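5'-tyrosyl-DNA phosphodiesterase (Caenorhabditis elegans, PDB 4FVA) is a magnesium-binding member of the endonuclease/exonuclease/phosphatase family, built on a DNase I-like sandwich of two beta sheets. Local coordinates at residues A[12-17]-A[222-227]; A[47-52]-A[216-221]; A[95-100]-A[141-146]; A[146-151]-A[158-163]. All coordinates share one frame; numbering follows the deposited sequence.

Contact 1. Residues A[12-17]-A[222-227]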
loop_
_atom_site.group_PDB
_atom_site.type_symbol
_atom_site.label_atom_id
_atom_site.label_comp_id
_atom_site.label_asym_id
_atom_site.label_seq_id
_atom_site.Cartn_x
_atom_site.Cartn_y
_atom_site.Cartn_z
ATOM N N PHE A 12 -11.160 -15.141 12.558
ATOM C CA PHE A 12 -10.819 -13.724 12.446
ATOM C C PHE A 12 -10.150 -13.517 11.098
ATOM O O PHE A 12 -9.304 -14.317 10.686
ATOM C CB PHE A 12 -9.890 -13.246 13.556
ATOM C CG PHE A 12 -9.716 -11.750 13.584
ATOM C CD1 PHE A 12 -8.891 -11.120 12.657
ATOM C CD2 PHE A 12 -10.361 -10.976 14.539
ATOM C CE1 PHE A 12 -8.727 -9.748 12.674
ATOM C CE2 PHE A 12 -10.198 -9.602 14.564
ATOM C CZ PHE A 12 -9.380 -8.986 13.629
ATOM N N GLU A 13 -10.527 -12.450 10.409
ATOM C CA GLU A 13 -10.012 -12.228 9.072
ATOM C C GLU A 13 -9.979 -10.726 8.784
ATOM O O GLU A 13 -10.885 -9.993 9.182
ATOM C CB GLU A 13 -10.883 -13.010 8.086
ATOM C CG GLU A 13 -10.613 -12.823 6.617
ATOM C CD GLU A 13 -11.404 -13.829 5.798
ATOM O OE1 GLU A 13 -11.956 -14.774 6.405
ATOM O OE2 GLU A 13 -11.461 -13.695 4.560
ATOM N N VAL A 14 -8.901 -10.259 8.158
ATOM C CA VAL A 14 -8.794 -8.851 7.772
ATOM C C VAL A 14 -8.088 -8.743 6.422
ATOM O O VAL A 14 -7.075 -9.417 6.193
ATOM C CB VAL A 14 -8.076 -7.997 8.835
ATOM C CG1 VAL A 14 -6.688 -8.542 9.100
ATOM C CG2 VAL A 14 -7.986 -6.554 8.375
ATOM N N SER A 15 -8.642 -7.935 5.517
ATOM C CA SER A 15 -8.052 -7.761 4.188
ATOM C C SER A 15 -7.384 -6.392 4.036
ATOM O O SER A 15 -7.948 -5.354 4.409
ATOM C CB SER A 15 -9.099 -7.964 3.087
ATOM O OG SER A 15 -10.157 -7.036 3.226
ATOM N N VAL A 16 -6.179 -6.392 3.474
ATOM C CA VAL A 16 -5.450 -5.155 3.274
ATOM C C VAL A 16 -5.097 -5.039 1.804
ATOM O O VAL A 16 -4.527 -5.967 1.212
ATOM C CB VAL A 16 -4.168 -5.097 4.105
ATOM C CG1 VAL A 16 -3.473 -3.733 3.899
ATOM C CG2 VAL A 16 -4.472 -5.335 5.586
ATOM N N MET A 17 -5.460 -3.904 1.221
ATOM C CA MET A 17 -5.203 -3.619 -0.183
ATOM C C MET A 17 -4.287 -2.406 -0.250
ATOM O O MET A 17 -4.426 -1.484 0.561
ATOM C CB MET A 17 -6.519 -3.331 -0.909
ATOM C CG MET A 17 -6.354 -2.951 -2.382
ATOM S SD MET A 17 -7.968 -2.937 -3.159
ATOM C CE MET A 17 -7.615 -2.003 -4.644
ATOM N N GLY A 222 2.142 -10.639 13.643
ATOM C CA GLY A 222 0.980 -10.766 14.500
ATOM C C GLY A 222 0.380 -12.151 14.572
ATOM O O GLY A 222 0.895 -13.096 13.967
ATOM N N PRO A 223 -0.727 -12.268 15.319
ATOM C CA PRO A 223 -1.376 -13.537 15.673
ATOM C C PRO A 223 -2.110 -14.176 14.500
ATOM O O PRO A 223 -2.699 -15.245 14.663
ATOM C CB PRO A 223 -2.377 -13.127 16.757
ATOM C CG PRO A 223 -2.689 -11.687 16.437
ATOM C CD PRO A 223 -1.405 -11.107 15.922
ATOM N N LEU A 224 -2.041 -13.563 13.324
ATOM C CA LEU A 224 -2.628 -14.178 12.136
ATOM C C LEU A 224 -1.503 -14.775 11.307
ATOM O O LEU A 224 -0.574 -14.070 10.899
ATOM C CB LEU A 224 -3.420 -13.143 11.329
ATOM C CG LEU A 224 -4.585 -12.487 12.078
ATOM C CD1 LEU A 224 -5.272 -11.414 11.235
ATOM C CD2 LEU A 224 -5.597 -13.558 12.478
ATOM N N ASP A 225 -1.581 -16.081 11.066
ATOM C CA ASP A 225 -0.464 -16.792 10.457
ATOM C C ASP A 225 -0.665 -17.181 9.000
ATOM O O ASP A 225 0.298 -17.526 8.308
ATOM C CB ASP A 225 -0.134 -18.033 11.285
ATOM C CG ASP A 225 -1.337 -18.549 12.051
ATOM O OD1 ASP A 225 -2.200 -19.211 11.438
ATOM O OD2 ASP A 225 -1.427 -18.281 13.268
ATOM N N LYS A 226 -1.896 -17.084 8.516
ATOM C CA LYS A 226 -2.168 -17.424 7.125
ATOM C C LYS A 226 -2.557 -16.189 6.312
ATOM O O LYS A 226 -3.105 -15.215 6.851
ATOM C CB LYS A 226 -3.245 -18.503 7.027
ATOM C CG LYS A 226 -2.799 -19.858 7.565
ATOM C CD LYS A 226 -3.922 -20.876 7.454
ATOM C CE LYS A 226 -4.956 -20.690 8.542
ATOM N NZ LYS A 226 -5.485 -21.990 9.039
ATOM N N VAL A 227 -2.268 -16.233 5.015
ATOM C CA VAL A 227 -2.530 -15.095 4.148
ATOM C C VAL A 227 -2.882 -15.552 2.737
ATOM O O VAL A 227 -2.265 -16.472 2.198
ATOM C CB VAL A 227 -1.327 -14.103 4.133
ATOM C CG1 VAL A 227 -0.056 -14.816 3.734
ATOM C CG2 VAL A 227 -1.591 -12.917 3.198
#
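At one end of the interior of a DNase I-like beta sandwich, Leu-224 packs against Phe-12 and Val-14. Apolar side chains make the contact. Leu-224 CD1 lies 3.8 Å from Val-14 CG1 and 3.9 Å from Phe-12 CD1, so one methyl group serves both partners. The second branch, CD2, meets the same part of the ring, 4.1 Å from Phe-12 CD1. The methyl approaches the ring obliquely, and the leucine side chain crosses both Phe-12 and Val-14 at about a right angle. Having CG anti to its own carbonyl carbon (chi1 -60°), Leu-224 points toward the other segment, where CD1 reaches both partners and CD2 Phe-12.

The backbones remain well apart, the CA atoms of Phe-12 and Leu-224 being 8.2 Å from each other, and the two segments bury 117 Å² in all. This spacing fits the topology: 222-227 links strand 212-221 of one sheet to edge strand 226-232 of the other, and 13-20 and 226-232 sit on either side of strand 249-255. Leu-224 also touches Leu-159 of the facing sheet, while its carbonyl O accepts a hydrogen bond from Trp-220 NE1, which ties down the linking turn. Just beyond, Asp-225 and Lys-226 both face Phe-255 in a classic beta bulge where the edge strand begins. Val-14, for its part, is joined to Phe-254 by backbone hydrogen bonding.

Contact 2. Residues A[47-52]-A[216-221]. With MG (magnesium ion), chain F.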
loop_
_atom_site.group_PDB
_atom_site.type_symbol
_atom_site.label_atom_id
_atom_site.label_comp_id
_atom_site.label_asym_id
_atom_site.label_seq_id
_atom_site.Cartn_x
_atom_site.Cartn_y
_atom_site.Cartn_z
ATOM N N ILE A 47 -9.042 -2.601 4.895
ATOM C CA ILE A 47 -8.033 -1.566 5.046
ATOM C C ILE A 47 -7.425 -1.302 3.676
ATOM O O ILE A 47 -7.124 -2.237 2.937
ATOM C CB ILE A 47 -6.933 -2.003 6.039
ATOM C CG1 ILE A 47 -7.529 -2.204 7.440
ATOM C CG2 ILE A 47 -5.798 -0.978 6.095
ATOM C CD1 ILE A 47 -6.618 -2.991 8.366
ATOM N N LEU A 48 -7.263 -0.032 3.333
ATOM C CA LEU A 48 -6.722 0.323 2.032
ATOM C C LEU A 48 -5.610 1.350 2.154
ATOM O O LEU A 48 -5.805 2.409 2.752
ATOM C CB LEU A 48 -7.839 0.849 1.121
ATOM C CG LEU A 48 -7.439 1.463 -0.224
ATOM C CD1 LEU A 48 -6.931 0.360 -1.187
ATOM C CD2 LEU A 48 -8.615 2.231 -0.849
ATOM N N PHE A 49 -4.442 1.016 1.600
ATOM C CA PHE A 49 -3.323 1.949 1.462
ATOM C C PHE A 49 -3.281 2.540 0.049
ATOM O O PHE A 49 -3.299 1.792 -0.922
ATOM C CB PHE A 49 -1.993 1.216 1.691
ATOM C CG PHE A 49 -1.749 0.779 3.111
ATOM C CD1 PHE A 49 -2.658 1.048 4.121
ATOM C CD2 PHE A 49 -0.581 0.083 3.432
ATOM C CE1 PHE A 49 -2.404 0.648 5.442
ATOM C CE2 PHE A 49 -0.321 -0.325 4.745
ATOM C CZ PHE A 49 -1.235 -0.039 5.753
ATOM N N LEU A 50 -3.190 3.864 -0.075
ATOM C CA LEU A 50 -2.972 4.495 -1.387
ATOM C C LEU A 50 -1.665 5.283 -1.400
ATOM O O LEU A 50 -1.275 5.848 -0.374
ATOM C CB LEU A 50 -4.114 5.454 -1.739
ATOM C CG LEU A 50 -5.527 4.858 -1.762
ATOM C CD1 LEU A 50 -6.540 5.961 -2.059
ATOM C CD2 LEU A 50 -5.597 3.750 -2.825
ATOM N N GLN A 51 -1.013 5.329 -2.563
ATOM C CA GLN A 51 0.138 6.191 -2.787
ATOM C C GLN A 51 -0.052 7.002 -4.074
ATOM O O GLN A 51 -0.844 6.624 -4.948
ATOM C CB GLN A 51 1.437 5.372 -2.855
ATOM C CG GLN A 51 1.637 4.392 -1.713
ATOM C CD GLN A 51 0.979 3.044 -1.951
ATOM O OE1 GLN A 51 0.918 2.563 -3.091
ATOM N NE2 GLN A 51 0.482 2.418 -0.864
ATOM N N GLU A 52 0.700 8.095 -4.204
ATOM C CA GLU A 52 0.552 9.017 -5.332
ATOM C C GLU A 52 -0.884 9.489 -5.506
ATOM O O GLU A 52 -1.409 9.518 -6.617
ATOM C CB GLU A 52 1.078 8.409 -6.643
ATOM C CG GLU A 52 2.566 8.632 -6.829
ATOM C CD GLU A 52 3.048 8.299 -8.212
ATOM O OE1 GLU A 52 2.462 8.809 -9.208
ATOM O OE2 GLU A 52 4.009 7.502 -8.295
ATOM N N ASP A 216 5.420 -3.173 -5.177
ATOM C CA ASP A 216 4.405 -3.023 -4.157
ATOM C C ASP A 216 4.366 -4.254 -3.262
ATOM O O ASP A 216 4.212 -5.373 -3.744
ATOM C CB ASP A 216 3.062 -2.771 -4.837
ATOM C CG ASP A 216 3.135 -1.617 -5.822
ATOM O OD1 ASP A 216 3.040 -0.469 -5.358
ATOM O OD2 ASP A 216 3.322 -1.844 -7.046
ATOM N N ARG A 217 4.526 -4.049 -1.960
ATOM C CA ARG A 217 4.617 -5.180 -1.041
ATOM C C ARG A 217 3.912 -4.896 0.271
ATOM O O ARG A 217 3.724 -3.739 0.656
ATOM C CB ARG A 217 6.082 -5.535 -0.754
ATOM C CG ARG A 217 6.926 -5.775 -2.011
ATOM C CD ARG A 217 8.321 -6.282 -1.666
ATOM N NE ARG A 217 9.185 -6.331 -2.854
ATOM C CZ ARG A 217 10.386 -6.906 -2.888
ATOM N NH1 ARG A 217 10.881 -7.490 -1.801
ATOM N NH2 ARG A 217 11.093 -6.900 -4.007
ATOM N N LEU A 218 3.536 -5.969 0.956
ATOM C CA LEU A 218 2.931 -5.877 2.273
ATOM C C LEU A 218 3.633 -6.853 3.202
ATOM O O LEU A 218 3.744 -8.040 2.893
ATOM C CB LEU A 218 1.441 -6.224 2.196
ATOM C CG LEU A 218 0.549 -5.024 1.884
ATOM C CD1 LEU A 218 -0.886 -5.465 1.563
ATOM C CD2 LEU A 218 0.586 -4.029 3.062
ATOM N N TYR A 219 4.111 -6.339 4.328
ATOM C CA TYR A 219 4.717 -7.162 5.360
ATOM C C TYR A 219 3.787 -7.154 6.550
ATOM O O TYR A 219 3.053 -6.176 6.757
ATOM C CB TYR A 219 6.082 -6.601 5.769
ATOM C CG TYR A 219 7.095 -6.591 4.657
ATOM C CD1 TYR A 219 7.217 -5.504 3.809
ATOM C CD2 TYR A 219 7.929 -7.681 4.449
ATOM C CE1 TYR A 219 8.144 -5.501 2.778
ATOM C CE2 TYR A 219 8.858 -7.688 3.429
ATOM C CZ TYR A 219 8.959 -6.592 2.598
ATOM O OH TYR A 219 9.886 -6.587 1.583
ATOM N N TRP A 220 3.800 -8.230 7.337
ATOM C CA TRP A 220 3.039 -8.206 8.583
ATOM C C TRP A 220 3.664 -9.013 9.713
ATOM O O TRP A 220 4.489 -9.905 9.496
ATOM C CB TRP A 220 1.585 -8.637 8.352
ATOM C CG TRP A 220 1.291 -10.076 8.661
ATOM C CD1 TRP A 220 0.600 -10.556 9.740
ATOM C CD2 TRP A 220 1.650 -11.223 7.871
ATOM N NE1 TRP A 220 0.511 -11.929 9.671
ATOM C CE2 TRP A 220 1.145 -12.363 8.536
ATOM C CE3 TRP A 220 2.345 -11.395 6.671
ATOM C CZ2 TRP A 220 1.321 -13.665 8.037
ATOM C CZ3 TRP A 220 2.512 -12.685 6.174
ATOM C CH2 TRP A 220 2.004 -13.800 6.856
ATOM N N SER A 221 3.252 -8.679 10.925
ATOM C CA SER A 221 3.574 -9.474 12.087
ATOM C C SER A 221 2.305 -9.556 12.887
ATOM O O SER A 221 1.478 -8.641 12.817
ATOM C CB SER A 221 4.668 -8.805 12.910
ATOM O OG SER A 221 4.798 -9.436 14.164
HETATM MG MG MG F . 3.085 7.806 -11.484
HETATM O O HOH W 1 1.037 -0.101 -3.404
HETATM O O HOH W 2 3.791 9.543 -13.217
HETATM O O HOH W 3 2.349 5.570 -10.638
#
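Phe-49 and Leu-218 form the dry, packed part of this contact, whereas Gln-51 and Asp-216 face each other through a water. In the packed part Phe-49 CE2 stands 4.2 Å from Leu-218 CD2, and the methyl comes to the ring obliquely. The leucine leaves its strand at an angle to the opposite segment; with CG anti to the carbonyl carbon (chi1 -88°), its end is brought back toward the phenylalanine.

These are strands of different sheets packed face to face in the DNase I-like sandwich; the separation of 10.1 Å between the CA atoms of Phe-49 and Leu-218 is consistent with this.

In the looser part the side-chain oxygens, Gln-51 OE1 and Asp-216 OD1, are 4.3 Å apart, and water 1 sits between these two buried side chains. It donates to Gln-51 OE1 at 2.7 Å and to Asp-216 OD1 at 2.8 Å, using both of its hydrogens. The amide is fixed at its other end too, since Gln-51 NE2 bonds to Asn-124 and Ser-18; Asp-216 OD2 is held by Thr-196 and His-247. At Glu-52 the chain turns a corner, and its extended side chain (chi2 -168°) carries OE1 to the magnesium ion, at a long 2.6 Å. Waters 2 and 3 and Asp-22 also bind the ion, and Asn-20 bonds to Glu-52 OE2.

Contact 3. Residues A[95-100]-A[141-146]. With EDO (1,2-ethanediol), chain E.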
loop_
_atom_site.group_PDB
_atom_site.type_symbol
_atom_site.label_atom_id
_atom_site.label_comp_id
_atom_site.label_asym_id
_atom_site.label_seq_id
_atom_site.Cartn_x
_atom_site.Cartn_y
_atom_site.Cartn_z
ATOM N N ASP A 95 0.177 9.402 12.730
ATOM C CA ASP A 95 1.485 10.054 12.727
ATOM C C ASP A 95 2.067 10.004 11.328
ATOM O O ASP A 95 2.022 8.968 10.676
ATOM C CB ASP A 95 2.428 9.336 13.688
ATOM C CG ASP A 95 1.998 9.471 15.156
ATOM O OD1 ASP A 95 1.144 10.326 15.468
ATOM O OD2 ASP A 95 2.489 8.686 15.993
ATOM N N VAL A 96 2.649 11.111 10.886
ATOM C CA VAL A 96 3.260 11.162 9.577
ATOM C C VAL A 96 4.707 11.519 9.776
ATOM O O VAL A 96 5.027 12.655 10.124
ATOM C CB VAL A 96 2.581 12.224 8.661
ATOM C CG1 VAL A 96 3.333 12.369 7.323
ATOM C CG2 VAL A 96 1.112 11.895 8.449
ATOM N N ILE A 97 5.588 10.568 9.504
ATOM C CA ILE A 97 7.009 10.831 9.650
ATOM C C ILE A 97 7.593 11.154 8.295
ATOM O O ILE A 97 7.540 10.325 7.373
ATOM C CB ILE A 97 7.758 9.613 10.202
ATOM C CG1 ILE A 97 7.125 9.143 11.518
ATOM C CG2 ILE A 97 9.248 9.943 10.363
ATOM C CD1 ILE A 97 7.721 7.850 12.030
ATOM N N HIS A 98 8.155 12.355 8.172
ATOM C CA HIS A 98 8.829 12.762 6.937
ATOM C C HIS A 98 10.249 12.207 6.875
ATOM O O HIS A 98 11.051 12.430 7.783
ATOM C CB HIS A 98 8.823 14.293 6.814
ATOM C CG HIS A 98 7.472 14.869 6.520
ATOM N ND1 HIS A 98 6.444 14.881 7.443
ATOM C CD2 HIS A 98 6.986 15.487 5.415
ATOM C CE1 HIS A 98 5.378 15.449 6.909
ATOM N NE2 HIS A 98 5.681 15.832 5.679
ATOM N N PHE A 99 10.551 11.442 5.823
ATOM C CA PHE A 99 11.899 10.928 5.645
ATOM C C PHE A 99 12.841 12.110 5.461
ATOM O O PHE A 99 12.677 12.919 4.542
ATOM C CB PHE A 99 11.990 9.984 4.447
ATOM C CG PHE A 99 11.170 8.729 4.587
ATOM C CD1 PHE A 99 11.126 8.039 5.788
ATOM C CD2 PHE A 99 10.492 8.206 3.493
ATOM C CE1 PHE A 99 10.388 6.864 5.908
ATOM C CE2 PHE A 99 9.744 7.032 3.601
ATOM C CZ PHE A 99 9.697 6.362 4.808
ATOM N N GLN A 100 13.826 12.203 6.341
ATOM C CA GLN A 100 14.773 13.313 6.350
ATOM C C GLN A 100 15.606 13.351 5.065
ATOM O O GLN A 100 15.916 14.425 4.548
ATOM C CB GLN A 100 15.642 13.203 7.610
ATOM C CG GLN A 100 14.814 13.477 8.889
ATOM C CD GLN A 100 15.603 13.376 10.195
ATOM O OE1 GLN A 100 16.711 12.836 10.236
ATOM N NE2 GLN A 100 15.002 13.851 11.280
ATOM N N PHE A 141 13.865 2.009 3.813
ATOM C CA PHE A 141 13.367 0.670 4.113
ATOM C C PHE A 141 13.891 0.187 5.478
ATOM O O PHE A 141 13.126 -0.331 6.298
ATOM C CB PHE A 141 13.742 -0.311 3.006
ATOM C CG PHE A 141 13.147 -1.684 3.187
ATOM C CD1 PHE A 141 11.888 -1.979 2.679
ATOM C CD2 PHE A 141 13.839 -2.671 3.880
ATOM C CE1 PHE A 141 11.325 -3.243 2.855
ATOM C CE2 PHE A 141 13.287 -3.935 4.061
ATOM C CZ PHE A 141 12.029 -4.221 3.541
ATOM N N GLY A 142 15.197 0.362 5.709
ATOM C CA GLY A 142 15.813 -0.016 6.974
ATOM C C GLY A 142 15.156 0.722 8.125
ATOM O O GLY A 142 14.786 0.126 9.142
ATOM N N PHE A 143 14.958 2.019 7.938
ATOM C CA PHE A 143 14.303 2.844 8.931
ATOM C C PHE A 143 12.903 2.322 9.204
ATOM O O PHE A 143 12.488 2.203 10.362
ATOM C CB PHE A 143 14.260 4.298 8.447
ATOM C CG PHE A 143 13.486 5.225 9.340
ATOM C CD1 PHE A 143 14.107 5.881 10.398
ATOM C CD2 PHE A 143 12.129 5.446 9.119
ATOM C CE1 PHE A 143 13.380 6.740 11.235
ATOM C CE2 PHE A 143 11.396 6.304 9.939
ATOM C CZ PHE A 143 12.022 6.954 10.996
ATOM N N CYS A 144 12.170 1.992 8.149
ATOM C CA CYS A 144 10.817 1.484 8.347
ATOM C C CYS A 144 10.834 0.182 9.141
ATOM O O CYS A 144 10.027 -0.012 10.046
ATOM C CB CYS A 144 10.097 1.289 7.008
ATOM S SG CYS A 144 9.699 2.843 6.176
ATOM N N MET A 145 11.764 -0.705 8.811
ATOM C CA MET A 145 11.838 -1.988 9.515
ATOM C C MET A 145 12.206 -1.806 10.996
ATOM O O MET A 145 11.685 -2.503 11.871
ATOM C CB MET A 145 12.789 -2.955 8.794
ATOM C CG MET A 145 12.168 -3.652 7.557
ATOM S SD MET A 145 10.598 -4.487 7.940
ATOM C CE MET A 145 10.091 -5.097 6.333
ATOM N N ASP A 146 13.074 -0.847 11.283
ATOM C CA ASP A 146 13.410 -0.549 12.665
ATOM C C ASP A 146 12.181 -0.089 13.425
ATOM O O ASP A 146 11.971 -0.457 14.585
ATOM C CB ASP A 146 14.513 0.506 12.741
ATOM C CG ASP A 146 15.871 -0.029 12.300
ATOM O OD1 ASP A 146 16.062 -1.260 12.297
ATOM O OD2 ASP A 146 16.757 0.788 11.974
HETATM C C1 EDO E . 15.623 8.697 6.680
HETATM O O1 EDO E . 16.410 7.532 6.988
HETATM C C2 EDO E . 14.741 9.031 7.890
HETATM O O2 EDO E . 14.237 10.371 7.807
#
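A helix-on-sheet contact, aromatic and sulfur-bearing, joins Phe-99 and Ile-97 to Phe-143 and Cys-144 on the outer side of the sandwich. Phe-99 is the hub. Its CE1 approaches Phe-143 CD2 to 3.9 Å, and that carbon sits at the edge of the Phe-99 ring, near its plane. On the same ring, Phe-99 CZ lies 3.8 Å from Cys-144 SG; the sulfur is 5.0 Å from the ring centroid and 72° off the ring normal, an oblique sulfur-aromatic contact.

In the DNase I-like fold, helices cover the outer faces of the paired sheets, and here helix 134-154 lies against the end of strand 90-98, the partner of strand 107-115, and against the loop residue Phe-99 that follows it. Cys-144 is buried and also touches Phe-162, whereas Phe-143 is exposed at the margin. Its CG is anti to the backbone N (chi1 175°), which carries the ring outward from the helix until CZ comes within 4.1 Å of Ile-97 CG2. One face of that ring has a 1,2-ethanediol molecule, probably from the crystallisation liquor, with its C2 4.1 Å above the plane and displaced toward the rim. Leu-108 and Leu-127 add further packing around Phe-99.

Contact 4. Residues A[146-151]-A[158-163]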
loop_
_atom_site.group_PDB
_atom_site.type_symbol
_atom_site.label_atom_id
_atom_site.label_comp_id
_atom_site.label_asym_id
_atom_site.label_seq_id
_atom_site.Cartn_x
_atom_site.Cartn_y
_atom_site.Cartn_z
ATOM N N ASP A 146 13.074 -0.847 11.283
ATOM C CA ASP A 146 13.410 -0.549 12.665
ATOM C C ASP A 146 12.181 -0.089 13.425
ATOM O O ASP A 146 11.971 -0.457 14.585
ATOM C CB ASP A 146 14.513 0.506 12.741
ATOM C CG ASP A 146 15.871 -0.029 12.300
ATOM O OD1 ASP A 146 16.062 -1.260 12.297
ATOM O OD2 ASP A 146 16.757 0.788 11.974
ATOM N N LYS A 147 11.367 0.727 12.766
ATOM C CA LYS A 147 10.147 1.225 13.365
ATOM C C LYS A 147 9.171 0.086 13.637
ATOM O O LYS A 147 8.556 0.026 14.708
ATOM C CB LYS A 147 9.521 2.287 12.459
ATOM C CG LYS A 147 8.262 2.941 13.018
ATOM C CD LYS A 147 8.524 3.587 14.370
ATOM C CE LYS A 147 7.353 4.456 14.812
ATOM N NZ LYS A 147 6.056 3.712 14.856
ATOM N N VAL A 148 9.030 -0.812 12.665
ATOM C CA VAL A 148 8.219 -2.020 12.832
ATOM C C VAL A 148 8.733 -2.888 13.975
ATOM O O VAL A 148 7.956 -3.349 14.806
ATOM C CB VAL A 148 8.157 -2.845 11.514
ATOM C CG1 VAL A 148 7.590 -4.252 11.750
ATOM C CG2 VAL A 148 7.324 -2.108 10.464
ATOM N N ARG A 149 10.050 -3.096 14.023
ATOM C CA ARG A 149 10.653 -3.899 15.085
ATOM C C ARG A 149 10.274 -3.307 16.447
ATOM O O ARG A 149 9.857 -4.025 17.349
ATOM C CB ARG A 149 12.180 -3.942 14.918
ATOM C CG ARG A 149 12.896 -5.085 15.635
ATOM C CD ARG A 149 14.382 -5.125 15.253
ATOM N NE ARG A 149 14.582 -5.163 13.805
ATOM C CZ ARG A 149 15.049 -4.134 13.095
ATOM N NH1 ARG A 149 15.194 -4.227 11.776
ATOM N NH2 ARG A 149 15.378 -3.002 13.711
ATOM N N GLU A 150 10.433 -1.991 16.595
ATOM C CA GLU A 150 10.054 -1.298 17.833
ATOM C C GLU A 150 8.560 -1.433 18.176
ATOM O O GLU A 150 8.204 -1.744 19.311
ATOM C CB GLU A 150 10.436 0.180 17.746
ATOM C CG GLU A 150 10.109 0.975 18.990
ATOM C CD GLU A 150 10.587 2.410 18.898
ATOM O OE1 GLU A 150 10.430 3.025 17.819
ATOM O OE2 GLU A 150 11.126 2.921 19.905
ATOM N N ILE A 151 7.683 -1.204 17.199
ATOM C CA ILE A 151 6.242 -1.300 17.445
ATOM C C ILE A 151 5.895 -2.690 17.958
ATOM O O ILE A 151 5.116 -2.840 18.900
ATOM C CB ILE A 151 5.431 -0.960 16.167
ATOM C CG1 ILE A 151 5.453 0.556 15.937
ATOM C CG2 ILE A 151 3.958 -1.436 16.272
ATOM C CD1 ILE A 151 4.841 0.996 14.612
ATOM N N ALA A 158 0.015 -7.457 19.019
ATOM C CA ALA A 158 -0.619 -6.574 18.031
ATOM C C ALA A 158 -0.480 -7.078 16.597
ATOM O O ALA A 158 0.466 -7.802 16.265
ATOM C CB ALA A 158 -0.076 -5.150 18.128
ATOM N N LEU A 159 -1.420 -6.679 15.748
ATOM C CA LEU A 159 -1.270 -6.884 14.306
ATOM C C LEU A 159 -0.554 -5.667 13.741
ATOM O O LEU A 159 -0.961 -4.528 13.996
ATOM C CB LEU A 159 -2.634 -6.995 13.631
ATOM C CG LEU A 159 -3.184 -8.372 13.285
ATOM C CD1 LEU A 159 -4.502 -8.239 12.521
ATOM C CD2 LEU A 159 -2.162 -9.137 12.472
ATOM N N VAL A 160 0.534 -5.897 13.014
ATOM C CA VAL A 160 1.256 -4.803 12.380
ATOM C C VAL A 160 1.316 -5.045 10.865
ATOM O O VAL A 160 1.787 -6.101 10.409
ATOM C CB VAL A 160 2.690 -4.663 12.956
ATOM C CG1 VAL A 160 3.416 -3.511 12.299
ATOM C CG2 VAL A 160 2.651 -4.462 14.473
ATOM N N PHE A 161 0.837 -4.074 10.087
ATOM C CA PHE A 161 0.937 -4.140 8.623
ATOM C C PHE A 161 1.823 -3.016 8.101
ATOM O O PHE A 161 1.541 -1.826 8.314
ATOM C CB PHE A 161 -0.451 -4.059 7.958
ATOM C CG PHE A 161 -1.354 -5.214 8.314
ATOM C CD1 PHE A 161 -1.073 -6.489 7.858
ATOM C CD2 PHE A 161 -2.472 -5.020 9.128
ATOM C CE1 PHE A 161 -1.888 -7.566 8.195
ATOM C CE2 PHE A 161 -3.303 -6.091 9.472
ATOM C CZ PHE A 161 -3.006 -7.371 8.999
ATOM N N PHE A 162 2.886 -3.390 7.405
ATOM C CA PHE A 162 3.753 -2.395 6.776
ATOM C C PHE A 162 3.914 -2.634 5.282
ATOM O O PHE A 162 4.200 -3.759 4.863
ATOM C CB PHE A 162 5.132 -2.384 7.417
ATOM C CG PHE A 162 6.153 -1.690 6.578
ATOM C CD1 PHE A 162 6.132 -0.306 6.436
ATOM C CD2 PHE A 162 7.095 -2.420 5.883
ATOM C CE1 PHE A 162 7.069 0.340 5.629
ATOM C CE2 PHE A 162 8.038 -1.786 5.078
ATOM C CZ PHE A 162 8.018 -0.401 4.950
ATOM N N GLY A 163 3.739 -1.580 4.480
ATOM C CA GLY A 163 3.963 -1.695 3.050
ATOM C C GLY A 163 3.587 -0.455 2.253
ATOM O O GLY A 163 3.582 0.672 2.771
#
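Segment 146-151 of helix 134-154 and strand 159-163 run almost exactly antiparallel, at 175°, with their axes 9.8 Å apart at closest approach. Val-148, Ile-151, Val-160 and Phe-162 make the contact between them, burying 185 Å². Two methyl groups meet where Ile-151 CG2 lies 3.8 Å from Val-160 CG2, the side chains crossing obliquely. One helical turn earlier, Val-148 CG2 rests 3.8 Å from Phe-162 CB and 4.1 Å from Phe-162 CG, touching the root of the aromatic side chain.

This is the second half of a beta-alpha-beta crossover: strand 118-126 leads into helix 134-154, and the chain reverses to enter strand 159-163 parallel to and beside the first. The side chains of Phe-162 and Val-148 cross at about a right angle. Val-160 also touches Ile-152 of the helix and Leu-123 of the neighbouring strand, while Phe-161 points away from the helix and its ring meets that of Phe-254 in the facing sheet.

Overall arrangement
Contacts 3 and 4 use successive turns of helix 134-154, share Asp-146 and have centres 11 Å apart; Cys-144 CB and Phe-162 CZ join them at 3.4 Å. Contact 4 leads to contact 2 through the sheet, Phe-162 O lying 2.6 Å from Tyr-219 N in a probable hydrogen bond. Contact 2 then spans the sandwich, and its strand 47-53 adjoins strand 13-20 of contact 1, with Met-17 O 2.7 Å from Phe-49 N. Contact 1 also meets contact 4 directly, through Leu-224 CD1 and Leu-159 CD1 at 3.5 Å. Contacts 1 and 3 lie 23 Å apart between centres. The magnesium ion belongs to contact 2, through Glu-52.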